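Local coordinates for protein histidine--tRNA ligase (Staphylococcus aureus, PDB 1QE0) that joins L-histidine to its cognate tRNA at the expense of ATP, working as a homodimeric class II aminoacyl-tRNA synthetase, at residues T31-K36 with L144-H149. Numbering follows the deposited sequence.
Sequences TFYNYK and LAMVMH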
# COMPACT_ATOMS: atom_id res chain seq x y z
N THR A 31 12.71 -1.49 2.39
CA THR A 31 13.31 -2.58 3.12
C THR A 31 14.85 -2.46 3.09
O THR A 31 15.52 -2.58 4.12
CB THR A 31 12.79 -3.85 2.49
OG1 THR A 31 11.65 -4.27 3.23
CG2 THR A 31 13.80 -4.92 2.40
N PHE A 32 15.39 -2.10 1.93
CA PHE A 32 16.82 -1.94 1.74
C PHE A 32 17.32 -0.72 2.50
O PHE A 32 18.44 -0.70 2.98
CB PHE A 32 17.13 -1.76 0.24
CG PHE A 32 16.55 -2.80 -0.65
CD1 PHE A 32 16.36 -2.54 -1.98
CD2 PHE A 32 16.15 -4.03 -0.15
CE1 PHE A 32 15.76 -3.50 -2.81
CE2 PHE A 32 15.55 -4.99 -0.99
CZ PHE A 32 15.36 -4.72 -2.31
N TYR A 33 16.49 0.31 2.57
CA TYR A 33 16.86 1.54 3.26
C TYR A 33 16.52 1.48 4.72
O TYR A 33 16.92 2.36 5.48
CB TYR A 33 16.14 2.72 2.63
CG TYR A 33 16.64 3.02 1.25
CD1 TYR A 33 17.60 4.01 1.06
CD2 TYR A 33 16.22 2.26 0.14
CE1 TYR A 33 18.15 4.24 -0.20
CE2 TYR A 33 16.77 2.47 -1.13
CZ TYR A 33 17.75 3.46 -1.28
OH TYR A 33 18.42 3.61 -2.46
N ASN A 34 15.69 0.51 5.08
CA ASN A 34 15.30 0.31 6.45
C ASN A 34 14.28 1.31 7.02
O ASN A 34 14.36 1.67 8.22
CB ASN A 34 16.56 0.25 7.32
CG ASN A 34 16.27 -0.21 8.71
OD1 ASN A 34 15.45 -1.10 8.93
ND2 ASN A 34 16.93 0.41 9.69
N TYR A 35 13.36 1.78 6.17
CA TYR A 35 12.30 2.67 6.62
C TYR A 35 11.11 1.76 6.89
O TYR A 35 10.89 0.80 6.15
CB TYR A 35 11.94 3.66 5.55
CG TYR A 35 12.91 4.79 5.49
CD1 TYR A 35 12.53 6.08 5.84
CD2 TYR A 35 14.20 4.58 5.10
CE1 TYR A 35 13.45 7.14 5.80
CE2 TYR A 35 15.13 5.63 5.07
CZ TYR A 35 14.74 6.91 5.42
OH TYR A 35 15.67 7.93 5.41
N LYS A 36 10.39 2.04 7.98
CA LYS A 36 9.24 1.23 8.38
C LYS A 36 7.90 1.92 8.10
O LYS A 36 7.79 3.13 8.27
CB LYS A 36 9.37 0.92 9.86
CG LYS A 36 10.79 0.56 10.30
CD LYS A 36 11.32 -0.76 9.74
CE LYS A 36 12.65 -1.14 10.39
NZ LYS A 36 13.27 -2.36 9.78
N LEU A 144 18.33 11.42 -0.53
CA LEU A 144 18.44 11.91 -1.92
C LEU A 144 18.80 10.79 -2.87
O LEU A 144 18.31 10.75 -3.99
CB LEU A 144 19.46 13.02 -2.08
CG LEU A 144 19.09 14.33 -1.40
CD1 LEU A 144 20.31 15.22 -1.43
CD2 LEU A 144 17.91 14.99 -2.04
N ALA A 145 19.67 9.90 -2.44
CA ALA A 145 20.05 8.76 -3.23
C ALA A 145 18.79 7.89 -3.41
O ALA A 145 18.56 7.30 -4.48
CB ALA A 145 21.11 8.00 -2.51
N MET A 146 17.95 7.85 -2.36
CA MET A 146 16.70 7.08 -2.36
C MET A 146 15.67 7.64 -3.35
O MET A 146 15.15 6.90 -4.20
CB MET A 146 16.09 7.04 -0.95
CG MET A 146 14.77 6.28 -0.83
SD MET A 146 13.84 6.73 0.66
CE MET A 146 14.69 5.86 1.82
N VAL A 147 15.39 8.95 -3.26
CA VAL A 147 14.41 9.56 -4.14
C VAL A 147 14.84 9.33 -5.58
O VAL A 147 14.01 9.19 -6.46
CB VAL A 147 14.16 11.06 -3.80
CG1 VAL A 147 15.42 11.85 -3.92
CG2 VAL A 147 13.11 11.66 -4.73
N MET A 148 16.15 9.17 -5.80
CA MET A 148 16.66 8.91 -7.13
C MET A 148 16.46 7.44 -7.44
O MET A 148 16.02 7.06 -8.54
CB MET A 148 18.14 9.23 -7.18
CG MET A 148 18.57 9.69 -8.53
SD MET A 148 17.93 11.33 -8.81
CE MET A 148 19.16 11.90 -9.93
N HIS A 149 16.75 6.60 -6.46
CA HIS A 149 16.62 5.18 -6.61
C HIS A 149 15.17 4.81 -6.94
O HIS A 149 14.91 4.06 -7.88
CB HIS A 149 17.10 4.49 -5.34
CG HIS A 149 17.34 3.02 -5.45
ND1 HIS A 149 17.69 2.21 -4.42
CD2 HIS A 149 17.24 2.19 -6.53
CE1 HIS A 149 17.80 0.97 -4.81
NE2 HIS A 149 17.53 0.92 -6.09
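A Schellman motif, with Asn34 at positive phi as its C-prime residue and bonds from Tyr35 N to Met30 O and, weakly, from Asn34 N to Thr31 O, ends helix 13-33 and sets Tyr33 and Tyr35 around Met146 of helix 137-153, a double Met-aromatic contact. Met146 is extended through chi1 (179°, CG anti to the backbone N) and chi2, then bends at chi3 (-77°). Its CG lies over the centre of the Tyr33 ring, 4.0 Å from the centroid, a CH-pi contact. The terminal CE sits over a face of the Tyr35 ring, 3.7 Å from that centroid, and also meets Tyr33 CG at 3.5 Å. SD is oblique to both rings, 4.9 Å from each centroid. At the far end of Tyr33, OH and His149 ND1 share a hydrogen bond of 2.5 Å; the rings meet rim to rim, planes at 56°, neither over the face of the other. That bond ties the phenol to the helix about one turn beyond Met146. Tyr35 OH is held by Glu142, earlier on the same helix. Tyr35 and Met146 both pack on Val129 of strand 123-132, and Lys36 pairs with strand 102-111, while His149 stacks on His354 of the second subunit.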